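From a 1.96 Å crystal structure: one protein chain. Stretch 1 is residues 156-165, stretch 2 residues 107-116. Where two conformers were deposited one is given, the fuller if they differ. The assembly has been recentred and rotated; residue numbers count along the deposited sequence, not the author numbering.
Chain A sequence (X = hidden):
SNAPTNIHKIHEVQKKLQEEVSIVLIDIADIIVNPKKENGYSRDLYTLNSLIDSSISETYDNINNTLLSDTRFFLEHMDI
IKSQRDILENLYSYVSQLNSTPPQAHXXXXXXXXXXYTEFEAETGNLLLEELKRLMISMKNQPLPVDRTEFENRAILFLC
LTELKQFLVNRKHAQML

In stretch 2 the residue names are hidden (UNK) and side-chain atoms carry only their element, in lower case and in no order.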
# COMPACT_ATOMS: atom_id res chain seq x y z
N ILE A 156 -13.76 -1.05 -5.29
CA ILE A 156 -13.07 -1.93 -4.32
C ILE A 156 -12.20 -2.96 -5.04
O ILE A 156 -11.06 -3.23 -4.63
CB ILE A 156 -14.07 -2.71 -3.43
CG1 ILE A 156 -14.72 -1.78 -2.43
CG2 ILE A 156 -13.37 -3.81 -2.68
CD1 ILE A 156 -15.92 -2.44 -1.74
N LEU A 157 -12.72 -3.52 -6.12
CA LEU A 157 -12.00 -4.55 -6.85
C LEU A 157 -10.78 -3.92 -7.49
O LEU A 157 -9.74 -4.53 -7.56
CB LEU A 157 -12.91 -5.20 -7.94
CG LEU A 157 -14.15 -5.98 -7.46
CD1 LEU A 157 -15.07 -6.49 -8.63
CD2 LEU A 157 -13.73 -7.16 -6.60
N PHE A 158 -10.89 -2.69 -7.96
CA PHE A 158 -9.73 -2.05 -8.58
C PHE A 158 -8.64 -1.70 -7.56
O PHE A 158 -7.44 -1.76 -7.87
CB PHE A 158 -10.14 -0.81 -9.38
CG PHE A 158 -9.11 -0.38 -10.38
CD1 PHE A 158 -9.04 -1.00 -11.62
CD2 PHE A 158 -8.20 0.61 -10.09
CE1 PHE A 158 -8.09 -0.64 -12.55
CE2 PHE A 158 -7.25 1.00 -11.01
CZ PHE A 158 -7.20 0.37 -12.25
N LEU A 159 -9.05 -1.33 -6.35
CA LEU A 159 -8.09 -1.06 -5.26
C LEU A 159 -7.33 -2.32 -4.85
O LEU A 159 -6.15 -2.24 -4.44
CB LEU A 159 -8.78 -0.43 -4.03
CG LEU A 159 -9.36 0.98 -4.16
CD1 LEU A 159 -10.55 1.16 -3.23
CD2 LEU A 159 -8.31 2.02 -3.93
N CYS A 160 -8.03 -3.46 -4.93
CA CYS A 160 -7.36 -4.78 -4.75
C CYS A 160 -6.21 -5.01 -5.74
O CYS A 160 -5.14 -5.46 -5.34
CB CYS A 160 -8.37 -5.90 -4.84
SG CYS A 160 -9.43 -5.94 -3.39
N LEU A 161 -6.43 -4.67 -7.01
CA LEU A 161 -5.39 -4.82 -8.04
C LEU A 161 -4.17 -3.95 -7.73
O LEU A 161 -3.01 -4.37 -7.95
CB LEU A 161 -5.93 -4.49 -9.45
CG LEU A 161 -7.11 -5.35 -9.90
CD1 LEU A 161 -7.45 -5.05 -11.34
CD2 LEU A 161 -6.78 -6.81 -9.71
N THR A 162 -4.42 -2.75 -7.19
CA THR A 162 -3.32 -1.88 -6.77
C THR A 162 -2.46 -2.56 -5.73
O THR A 162 -1.24 -2.57 -5.84
CB THR A 162 -3.83 -0.51 -6.27
OG1 THR A 162 -4.48 0.17 -7.36
CG2 THR A 162 -2.69 0.32 -5.83
N GLU A 163 -3.09 -3.11 -4.71
CA GLU A 163 -2.37 -3.79 -3.63
C GLU A 163 -1.63 -5.03 -4.16
O GLU A 163 -0.46 -5.27 -3.85
CB GLU A 163 -3.33 -4.19 -2.49
CG GLU A 163 -3.94 -2.98 -1.78
CD GLU A 163 -2.90 -2.05 -1.13
OE1 GLU A 163 -1.88 -2.52 -0.56
OE2 GLU A 163 -3.11 -0.83 -1.20
N LEU A 164 -2.30 -5.77 -5.04
CA LEU A 164 -1.70 -6.96 -5.61
C LEU A 164 -0.47 -6.69 -6.45
O LEU A 164 0.42 -7.53 -6.52
CB LEU A 164 -2.74 -7.77 -6.42
CG LEU A 164 -3.77 -8.53 -5.59
CD1 LEU A 164 -4.76 -9.17 -6.63
CD2 LEU A 164 -3.11 -9.67 -4.75
N LYS A 165 -0.39 -5.54 -7.11
CA LYS A 165 0.80 -5.23 -7.89
C LYS A 165 2.00 -5.11 -6.96
O LYS A 165 3.05 -5.67 -7.23
CB LYS A 165 0.62 -3.93 -8.70
CG LYS A 165 1.72 -3.69 -9.72
CD LYS A 165 1.43 -2.40 -10.51
CE LYS A 165 2.46 -2.14 -11.58
NZ LYS A 165 2.02 -0.98 -12.37
N UNK A 107 -13.09 -13.79 -10.83
CA UNK A 107 -11.83 -13.85 -11.60
C UNK A 107 -10.65 -13.35 -10.72
O UNK A 107 -9.56 -13.94 -10.74
c UNK A 107 -12.80 -13.89 -13.92
c UNK A 107 -11.95 -13.07 -12.93
c UNK A 107 -13.38 -13.05 -15.04
c UNK A 107 -10.56 -12.75 -13.57
N UNK A 108 -10.88 -12.28 -9.97
CA UNK A 108 -9.92 -11.76 -9.02
C UNK A 108 -9.57 -12.83 -7.98
O UNK A 108 -8.39 -13.08 -7.66
c UNK A 108 -10.47 -10.51 -8.30
c UNK A 108 -9.49 -10.03 -7.22
c UNK A 108 -8.18 -9.59 -7.91
c UNK A 108 -10.08 -8.93 -6.36
N UNK A 109 -10.59 -13.45 -7.42
CA UNK A 109 -10.37 -14.49 -6.46
C UNK A 109 -9.53 -15.66 -7.03
O UNK A 109 -8.59 -16.13 -6.38
c UNK A 109 -11.70 -15.01 -5.96
o UNK A 109 -11.50 -16.12 -5.12
N UNK A 110 -9.85 -16.09 -8.25
CA UNK A 110 -9.07 -17.14 -8.92
C UNK A 110 -7.61 -16.70 -9.07
O UNK A 110 -6.69 -17.49 -8.83
c UNK A 110 -9.69 -17.47 -10.30
N UNK A 111 -7.40 -15.45 -9.43
CA UNK A 111 -6.04 -14.91 -9.64
C UNK A 111 -5.23 -14.88 -8.32
O UNK A 111 -4.04 -15.24 -8.29
c UNK A 111 -2.26 -11.68 -11.09
c UNK A 111 -4.76 -12.89 -10.57
c UNK A 111 -6.11 -13.52 -10.30
c UNK A 111 -3.23 -11.01 -10.33
c UNK A 111 -3.81 -13.54 -11.36
c UNK A 111 -2.54 -12.93 -11.62
c UNK A 111 -4.47 -11.62 -10.08
N UNK A 112 -5.88 -14.49 -7.22
CA UNK A 112 -5.26 -14.52 -5.91
C UNK A 112 -4.92 -15.96 -5.45
O UNK A 112 -3.86 -16.19 -4.87
c UNK A 112 -5.49 -13.96 -3.45
c UNK A 112 -7.34 -11.51 -4.42
c UNK A 112 -6.13 -13.79 -4.83
c UNK A 112 -6.27 -12.30 -5.20
N UNK A 113 -5.82 -16.90 -5.69
CA UNK A 113 -5.49 -18.33 -5.47
C UNK A 113 -4.28 -18.78 -6.27
O UNK A 113 -3.42 -19.51 -5.77
c UNK A 113 -9.68 -19.25 -3.80
n UNK A 113 -9.01 -19.06 -4.92
n UNK A 113 -8.84 -19.70 -2.88
c UNK A 113 -7.68 -19.38 -4.73
c UNK A 113 -6.66 -19.26 -5.82
c UNK A 113 -7.59 -19.81 -3.45
N UNK A 114 -4.24 -18.37 -7.53
CA UNK A 114 -3.15 -18.73 -8.41
C UNK A 114 -1.86 -18.21 -7.79
O UNK A 114 -0.86 -18.93 -7.68
c UNK A 114 -2.54 -17.88 -12.14
c UNK A 114 -3.36 -18.18 -9.82
c UNK A 114 -1.53 -18.26 -13.23
c UNK A 114 -2.22 -18.47 -10.79
n UNK A 114 -2.02 -17.68 -14.53
N UNK A 115 -1.89 -16.95 -7.38
CA UNK A 115 -0.72 -16.34 -6.74
C UNK A 115 -0.34 -17.13 -5.46
O UNK A 115 0.83 -17.46 -5.23
c UNK A 115 -1.59 -12.48 -7.40
c UNK A 115 -0.95 -14.83 -6.40
c UNK A 115 0.23 -14.31 -5.54
c UNK A 115 -1.17 -13.98 -7.68
N UNK A 116 -1.32 -17.40 -4.61
CA UNK A 116 -1.04 -18.06 -3.36
C UNK A 116 -0.39 -19.43 -3.52
O UNK A 116 0.41 -19.84 -2.67

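Position 107 carries four side-chain carbons, forked at the first, with one arm two carbons long. None touches stretch 1. The fork at CB with unequal arms identifies Ile107.

Position 108 has four carbons, forked at the second. Its CA-to-CB bond points toward stretch 1, and its two terminal carbons lie among Leu157, Cys160, Leu161 and Leu164. A fork at the second carbon is that of leucine, so this is Leu108. Its CD1 is 3.6 Å from Leu161 CD2 and 3.7 Å from Leu164 CD1. Its CD2 is 3.8 Å from Cys160 CB and 4.1 Å from Leu157 CD2.

Position 109 shows one carbon and then one oxygen, with no contact to stretch 1. This is Ser109, whose hydroxyl is hydrogen-bonded elsewhere in the structure.

Position 110 has a single side-chain carbon, exposed and far from stretch 1. It is Ala110.

Position 111 has one carbon and then a ring of six carbons. No oxygen is attached to the ring. Its CA-to-CB bond points toward stretch 1, and the ring touches Leu164. This is Phe111. Its CD2 lies 4.2 Å from Leu164 CD1, which approaches the ring obliquely.

Position 112 has four carbons, forked at the first, one arm two carbons long. They touch Leu164. The CA-to-CB bond points sideways, but the end of the side chain comes nearer. This is Ile112. Its CG1 lies 3.8 Å from Leu164 CD1.

Position 113 has one carbon and then a five-membered ring of three carbons and two nitrogens. None touches stretch 1. This imidazole is His113.

Position 114 has four carbons in a row ending in nitrogen. None touches stretch 1. It is Lys114, extended with all four chi angles t.

Position 115 again has four carbons, forked at the first with one longer arm. They touch Leu164. It is Ile115. Its CD1 lies 4.2 Å from Leu164 CD2.

Position 116 has no side-chain atoms, so nothing is there to touch stretch 1. It is Gly116.

The two helices run in nearly the same direction, at 18°, with axes 11.5 Å apart at closest approach. Two leucines interlock them. Leu108 is a knob in the hole formed by Leu157, Cys160, Leu161 and Leu164. Leu164 fits in return among Leu108, Phe111, Ile112 and Ile115. The two knobs also touch each other. No hydrogen bond crosses the contact, so it rests on apolar packing. It buries 284 Å², most of it on these two leucines.

Stretch 2 (107-116) ILSAFIHKIG
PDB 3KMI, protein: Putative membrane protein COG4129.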